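FIG000988: Predicted permease (Vibrio cholerae, PDB 6MJP) probably serves as a permease subunit of the LptBFG ABC transporter, which moves lipopolysaccharide from the inner membrane toward the outer membrane. Local coordinates at residues R9-S14 / L73-R78; A17-L22 / P65-I70. One frame throughout, in Å; residues are numbered along the deposited sequence.

Contact 1 (R9-S14 / L73-R78); sequences RETIKS and LLTFGR. With JU7 (6-cyclohexylhexyl beta-D-glucopyranoside), chain T.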
loop_
_atom_site.group_PDB
_atom_site.type_symbol
_atom_site.label_atom_id
_atom_site.label_comp_id
_atom_site.label_asym_id
_atom_site.label_seq_id
_atom_site.Cartn_x
_atom_site.Cartn_y
_atom_site.Cartn_z
ATOM N N ARG D 9 -19.409 -9.347 -21.325
ATOM C CA ARG D 9 -20.419 -9.246 -20.272
ATOM C C ARG D 9 -19.793 -9.293 -18.881
ATOM O O ARG D 9 -19.952 -8.363 -18.082
ATOM C CB ARG D 9 -21.444 -10.367 -20.432
ATOM C CG ARG D 9 -22.642 -9.998 -21.280
ATOM C CD ARG D 9 -23.729 -11.061 -21.229
ATOM N NE ARG D 9 -23.612 -12.043 -22.300
ATOM C CZ ARG D 9 -23.127 -13.267 -22.125
ATOM N NH1 ARG D 9 -22.715 -13.645 -20.922
ATOM N NH2 ARG D 9 -23.058 -14.112 -23.143
ATOM N N GLU D 10 -19.103 -10.396 -18.565
ATOM C CA GLU D 10 -18.385 -10.512 -17.297
ATOM C C GLU D 10 -17.498 -9.295 -17.024
ATOM O O GLU D 10 -17.590 -8.673 -15.956
ATOM C CB GLU D 10 -17.539 -11.786 -17.297
ATOM C CG GLU D 10 -18.324 -13.063 -17.194
ATOM C CD GLU D 10 -19.311 -13.048 -16.048
ATOM O OE1 GLU D 10 -18.973 -12.511 -14.969
ATOM O OE2 GLU D 10 -20.432 -13.571 -16.236
ATOM N N THR D 11 -16.623 -8.952 -17.983
ATOM C CA THR D 11 -15.653 -7.869 -17.799
ATOM C C THR D 11 -16.337 -6.526 -17.557
ATOM O O THR D 11 -15.931 -5.764 -16.667
ATOM C CB THR D 11 -14.729 -7.756 -19.017
ATOM O OG1 THR D 11 -14.161 -9.027 -19.344
ATOM C CG2 THR D 11 -13.605 -6.774 -18.741
ATOM N N ILE D 12 -17.349 -6.194 -18.367
ATOM C CA ILE D 12 -17.968 -4.872 -18.252
ATOM C C ILE D 12 -18.656 -4.715 -16.902
ATOM O O ILE D 12 -18.700 -3.610 -16.338
ATOM C CB ILE D 12 -18.946 -4.608 -19.414
ATOM C CG1 ILE D 12 -19.402 -3.161 -19.369
ATOM C CG2 ILE D 12 -20.188 -5.442 -19.282
ATOM C CD1 ILE D 12 -20.420 -2.808 -20.407
ATOM N N LYS D 13 -19.208 -5.813 -16.368
ATOM C CA LYS D 13 -19.761 -5.823 -15.017
ATOM C C LYS D 13 -18.709 -5.422 -13.986
ATOM O O LYS D 13 -18.861 -4.424 -13.274
ATOM C CB LYS D 13 -20.317 -7.214 -14.709
ATOM N N SER D 14 -17.634 -6.212 -13.890
ATOM C CA SER D 14 -16.493 -5.874 -13.039
ATOM C C SER D 14 -15.990 -4.448 -13.280
ATOM O O SER D 14 -15.732 -3.705 -12.324
ATOM C CB SER D 14 -15.362 -6.876 -13.284
ATOM O OG SER D 14 -15.758 -8.215 -13.005
ATOM N N LEU D 73 -8.102 -6.931 -16.040
ATOM C CA LEU D 73 -7.085 -7.658 -15.290
ATOM C C LEU D 73 -7.727 -8.580 -14.257
ATOM O O LEU D 73 -7.410 -9.773 -14.186
ATOM C CB LEU D 73 -6.125 -6.662 -14.629
ATOM C CG LEU D 73 -5.030 -7.256 -13.740
ATOM C CD1 LEU D 73 -4.001 -7.906 -14.617
ATOM C CD2 LEU D 73 -4.385 -6.230 -12.817
ATOM N N LEU D 74 -8.659 -8.044 -13.465
ATOM C CA LEU D 74 -9.317 -8.840 -12.437
ATOM C C LEU D 74 -10.260 -9.869 -13.042
ATOM O O LEU D 74 -10.295 -11.017 -12.583
ATOM C CB LEU D 74 -10.083 -7.932 -11.485
ATOM C CG LEU D 74 -9.244 -7.041 -10.590
ATOM C CD1 LEU D 74 -10.167 -6.265 -9.681
ATOM C CD2 LEU D 74 -8.270 -7.893 -9.802
ATOM N N THR D 75 -11.047 -9.481 -14.053
ATOM C CA THR D 75 -11.969 -10.439 -14.665
ATOM C C THR D 75 -11.211 -11.629 -15.235
ATOM O O THR D 75 -11.504 -12.782 -14.906
ATOM C CB THR D 75 -12.806 -9.776 -15.763
ATOM O OG1 THR D 75 -13.629 -8.748 -15.205
ATOM C CG2 THR D 75 -13.700 -10.798 -16.423
ATOM N N PHE D 76 -10.217 -11.363 -16.088
ATOM C CA PHE D 76 -9.438 -12.440 -16.684
ATOM C C PHE D 76 -8.657 -13.211 -15.630
ATOM O O PHE D 76 -8.520 -14.433 -15.730
ATOM C CB PHE D 76 -8.494 -11.892 -17.742
ATOM C CG PHE D 76 -9.176 -11.501 -19.022
ATOM C CD1 PHE D 76 -10.556 -11.375 -19.087
ATOM C CD2 PHE D 76 -8.433 -11.271 -20.167
ATOM C CE1 PHE D 76 -11.177 -11.015 -20.266
ATOM C CE2 PHE D 76 -9.051 -10.915 -21.351
ATOM C CZ PHE D 76 -10.426 -10.787 -21.399
ATOM N N GLY D 77 -8.135 -12.520 -14.623
ATOM C CA GLY D 77 -7.579 -13.221 -13.480
ATOM C C GLY D 77 -8.552 -14.211 -12.872
ATOM O O GLY D 77 -8.189 -15.354 -12.595
ATOM N N ARG D 78 -9.804 -13.796 -12.669
ATOM C CA ARG D 78 -10.783 -14.712 -12.096
ATOM C C ARG D 78 -10.995 -15.915 -12.998
ATOM O O ARG D 78 -11.002 -17.059 -12.532
ATOM C CB ARG D 78 -12.108 -14.000 -11.861
ATOM C CG ARG D 78 -13.113 -14.834 -11.124
ATOM C CD ARG D 78 -14.411 -14.116 -11.105
ATOM N NE ARG D 78 -15.275 -14.538 -12.198
ATOM C CZ ARG D 78 -15.809 -13.712 -13.090
ATOM N NH1 ARG D 78 -16.597 -14.192 -14.043
ATOM N NH2 ARG D 78 -15.569 -12.406 -13.017
HETATM C C02 JU7 T . -18.993 -12.775 -10.470
HETATM C C03 JU7 T . -18.296 -13.140 -9.119
HETATM C C05 JU7 T . -17.011 -11.648 -7.737
HETATM C C06 JU7 T . -15.935 -10.555 -7.930
HETATM C C07 JU7 T . -15.914 -9.520 -6.788
HETATM C C08 JU7 T . -14.538 -9.310 -6.091
HETATM C C09 JU7 T . -14.230 -7.818 -5.701
HETATM C C10 JU7 T . -12.711 -7.492 -5.561
HETATM C C11 JU7 T . -12.335 -5.985 -5.409
HETATM C C12 JU7 T . -12.800 -5.165 -6.610
HETATM C C13 JU7 T . -12.303 -3.709 -6.588
HETATM C C14 JU7 T . -10.787 -3.617 -6.508
HETATM C C15 JU7 T . -10.320 -4.400 -5.294
HETATM C C16 JU7 T . -10.813 -5.851 -5.342
HETATM C C18 JU7 T . -18.999 -15.384 -9.186
HETATM C C19 JU7 T . -18.464 -16.769 -9.577
HETATM C C21 JU7 T . -20.118 -15.083 -10.237
HETATM C C23 JU7 T . -20.340 -13.551 -10.512
HETATM O O01 JU7 T . -19.299 -11.420 -10.444
HETATM O O04 JU7 T . -17.086 -12.423 -8.939
HETATM O O17 JU7 T . -17.908 -14.491 -9.275
HETATM O O20 JU7 T . -17.535 -17.136 -8.615
HETATM O O22 JU7 T . -21.323 -15.591 -9.706
HETATM O O24 JU7 T . -20.822 -13.370 -11.813
#
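Helices 2-36 and 48-81 come together at Thr11 and Thr75, whose CA atoms lie 5.5 Å apart, with the axes of 9-14 and 73-78 9.0 Å apart and their directions at 132°. Small hydroxyl residues suit this closeness: the two threonine side chains cross at about a right angle, Thr75 CG2 resting 3.4 Å from Thr11 OG1. Each threonine hydroxyl bonds back into its own helix, Thr11 OG1 to Leu7 O and Thr75 OG1 to Gly71 O, while Thr75 OG1 also accepts a weak hydrogen bond from Ser14 OG (3.1 Å). The segments, nearer antiparallel than parallel, belong to the helical membrane part of an LptF/LptG permease, and their polar flank forms part of a detergent pocket. There Glu10 OE1 and Arg78 NH1 form a salt bridge of 3.1 Å. The Glu10 chain bends about CB-CG (chi2 -51°), which turns CD aside, and NH1 meets OE1 from above the carboxylate plane, the carboxylate and guanidinium planes standing 79° apart. Arg78 NE makes a second salt bridge, to Glu82 OE2, so its charge is probably balanced by two acids. The glucoside of JU7 covers one guanidinium face, with C02 4.2 Å above the plane and over its centre.

Contact 2 (A17-L22 / P65-I70); sequences AIFFVL and PLSLYI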
loop_
_atom_site.group_PDB
_atom_site.type_symbol
_atom_site.label_atom_id
_atom_site.label_comp_id
_atom_site.label_asym_id
_atom_site.label_seq_id
_atom_site.Cartn_x
_atom_site.Cartn_y
_atom_site.Cartn_z
ATOM N N ALA D 17 -18.194 -1.805 -11.743
ATOM C CA ALA D 17 -18.004 -1.893 -10.297
ATOM C C ALA D 17 -16.761 -1.131 -9.856
ATOM O O ALA D 17 -16.821 -0.283 -8.957
ATOM C CB ALA D 17 -17.909 -3.359 -9.878
ATOM N N ILE D 18 -15.622 -1.423 -10.492
ATOM C CA ILE D 18 -14.356 -0.770 -10.157
ATOM C C ILE D 18 -14.451 0.737 -10.367
ATOM O O ILE D 18 -13.938 1.526 -9.566
ATOM C CB ILE D 18 -13.217 -1.387 -10.993
ATOM C CG1 ILE D 18 -13.026 -2.861 -10.638
ATOM C CG2 ILE D 18 -11.920 -0.637 -10.800
ATOM C CD1 ILE D 18 -11.873 -3.512 -11.372
ATOM N N PHE D 19 -15.100 1.158 -11.455
ATOM C CA PHE D 19 -15.343 2.578 -11.684
ATOM C C PHE D 19 -16.158 3.191 -10.551
ATOM O O PHE D 19 -15.823 4.269 -10.048
ATOM C CB PHE D 19 -16.062 2.764 -13.013
ATOM C CG PHE D 19 -16.337 4.193 -13.358
ATOM C CD1 PHE D 19 -15.371 4.950 -13.992
ATOM C CD2 PHE D 19 -17.562 4.781 -13.060
ATOM C CE1 PHE D 19 -15.609 6.269 -14.323
ATOM C CE2 PHE D 19 -17.807 6.105 -13.389
ATOM C CZ PHE D 19 -16.827 6.848 -14.020
ATOM N N PHE D 20 -17.254 2.528 -10.152
ATOM C CA PHE D 20 -18.074 3.028 -9.048
ATOM C C PHE D 20 -17.253 3.222 -7.778
ATOM O O PHE D 20 -17.587 4.081 -6.955
ATOM C CB PHE D 20 -19.250 2.080 -8.772
ATOM C CG PHE D 20 -20.058 2.440 -7.540
ATOM C CD1 PHE D 20 -20.910 3.532 -7.549
ATOM C CD2 PHE D 20 -19.965 1.683 -6.378
ATOM C CE1 PHE D 20 -21.652 3.867 -6.423
ATOM C CE2 PHE D 20 -20.707 2.015 -5.249
ATOM C CZ PHE D 20 -21.550 3.107 -5.273
ATOM N N VAL D 21 -16.183 2.442 -7.603
ATOM C CA VAL D 21 -15.274 2.652 -6.479
ATOM C C VAL D 21 -14.358 3.845 -6.735
ATOM O O VAL D 21 -14.289 4.773 -5.922
ATOM C CB VAL D 21 -14.454 1.383 -6.192
ATOM C CG1 VAL D 21 -13.481 1.651 -5.063
ATOM C CG2 VAL D 21 -15.352 0.229 -5.831
ATOM N N LEU D 22 -13.624 3.821 -7.852
ATOM C CA LEU D 22 -12.638 4.860 -8.154
ATOM C C LEU D 22 -13.255 6.255 -8.123
ATOM O O LEU D 22 -12.785 7.137 -7.394
ATOM C CB LEU D 22 -12.009 4.595 -9.518
ATOM C CG LEU D 22 -11.220 3.298 -9.624
ATOM C CD1 LEU D 22 -10.794 3.073 -11.066
ATOM C CD2 LEU D 22 -10.027 3.352 -8.686
ATOM N N PRO D 65 -8.961 5.018 -18.137
ATOM C CA PRO D 65 -7.935 4.021 -18.471
ATOM C C PRO D 65 -7.760 2.975 -17.384
ATOM O O PRO D 65 -7.860 1.774 -17.643
ATOM C CB PRO D 65 -6.657 4.858 -18.625
ATOM C CG PRO D 65 -7.114 6.213 -18.942
ATOM C CD PRO D 65 -8.430 6.392 -18.240
ATOM N N LEU D 66 -7.484 3.430 -16.161
ATOM C CA LEU D 66 -7.283 2.506 -15.053
ATOM C C LEU D 66 -8.509 1.644 -14.823
ATOM O O LEU D 66 -8.387 0.468 -14.456
ATOM C CB LEU D 66 -6.949 3.283 -13.783
ATOM C CG LEU D 66 -6.447 2.428 -12.629
ATOM C CD1 LEU D 66 -5.192 1.677 -13.038
ATOM C CD2 LEU D 66 -6.178 3.306 -11.434
ATOM N N SER D 67 -9.694 2.211 -15.040
ATOM C CA SER D 67 -10.939 1.483 -14.830
ATOM C C SER D 67 -10.984 0.220 -15.680
ATOM O O SER D 67 -11.112 -0.896 -15.160
ATOM C CB SER D 67 -12.117 2.401 -15.150
ATOM O OG SER D 67 -13.346 1.746 -14.949
ATOM N N LEU D 68 -10.865 0.385 -16.999
ATOM C CA LEU D 68 -10.861 -0.753 -17.913
ATOM C C LEU D 68 -9.642 -1.646 -17.698
ATOM O O LEU D 68 -9.747 -2.876 -17.777
ATOM C CB LEU D 68 -10.909 -0.249 -19.350
ATOM C CG LEU D 68 -11.009 -1.343 -20.406
ATOM C CD1 LEU D 68 -12.250 -2.181 -20.167
ATOM C CD2 LEU D 68 -11.032 -0.740 -21.787
ATOM N N TYR D 69 -8.480 -1.041 -17.439
ATOM C CA TYR D 69 -7.247 -1.778 -17.161
ATOM C C TYR D 69 -7.420 -2.782 -16.026
ATOM O O TYR D 69 -7.169 -3.979 -16.195
ATOM C CB TYR D 69 -6.152 -0.763 -16.826
ATOM C CG TYR D 69 -4.717 -1.245 -16.672
ATOM C CD1 TYR D 69 -3.947 -1.595 -17.774
ATOM C CD2 TYR D 69 -4.106 -1.253 -15.422
ATOM C CE1 TYR D 69 -2.615 -1.992 -17.624
ATOM C CE2 TYR D 69 -2.791 -1.643 -15.263
ATOM C CZ TYR D 69 -2.047 -2.012 -16.358
ATOM O OH TYR D 69 -0.739 -2.395 -16.153
ATOM N N ILE D 70 -7.810 -2.298 -14.840
ATOM C CA ILE D 70 -7.977 -3.197 -13.703
ATOM C C ILE D 70 -9.167 -4.110 -13.932
ATOM O O ILE D 70 -9.160 -5.274 -13.508
ATOM C CB ILE D 70 -8.126 -2.402 -12.397
ATOM C CG1 ILE D 70 -6.940 -1.468 -12.223
ATOM C CG2 ILE D 70 -8.179 -3.328 -11.201
ATOM C CD1 ILE D 70 -5.616 -2.193 -12.218
#
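Ile18 meets Ile70 through methyl groups, Ile18 CD1 lying 3.7 Å from Ile70 CG2, and the two side chains cross at about a right angle. Ile18 reaches this far because its chain is extended at the end, with CD1 anti to CA (chi2 -177°). Ile70 offers its CG2 branch, whereas its longer branch leads away from segment 17-22. Beside this pair, Ser67 takes the place where the backbones are nearest: its CA is 5.5 Å from Phe19 CA, and a residue this small lets the helices close up. Its OG, anti to the backbone N (chi1 -179°), lies 3.5 Å from Phe19 CB and at the edge of the Phe19 ring, near the ring plane, rather than over a face. Leu22, one turn beyond Ile18, brings CD1 to 4.1 Å from Ser67 CA.

The short axes that carry these residues are 9.0 Å apart, at 140° between their directions, so the two segments, each within a predicted transmembrane span, are nearer antiparallel than parallel. Segment 65-70 begins at a kink, where the proline nitrogen of Pro65 has no bond to the preceding turn. On helix 299-321, Ala302 O is hydrogen-bonded by Tyr69 OH and Met299 packs on Ile70. Within helix 48-81 itself, Leu64 packs on Phe19 and Met63 on Leu22.

No hydrogen bond links segments 17-22 and 65-70. Here they meet through van der Waals contact alone, with apolar side chains and a small serine that permits close approach, as suits predicted membrane spans.

How the contacts relate
Both contacts join the same two helices, 2-36 and 48-81, and contact 2 is nested within the chain loop that contact 1 closes. Their centres are about 11 Å apart, and the local axis separation is 9.0 Å at each. Leu74 CD1, on segment 73-78, touches Ile18 CD1 at 3.7 Å, which joins the two sites directly. Contact 1 is polar and charged, contact 2 mainly apolar, and JU7 spans the difference: its sugar lies by the charged pair of contact 1, in a pocket completed by Glu82, Arg295 and Phe296, whereas its cyclohexyl end approaches Leu74 and the molecule comes within about 4 Å of the Ile18 side chain, between nearest atoms.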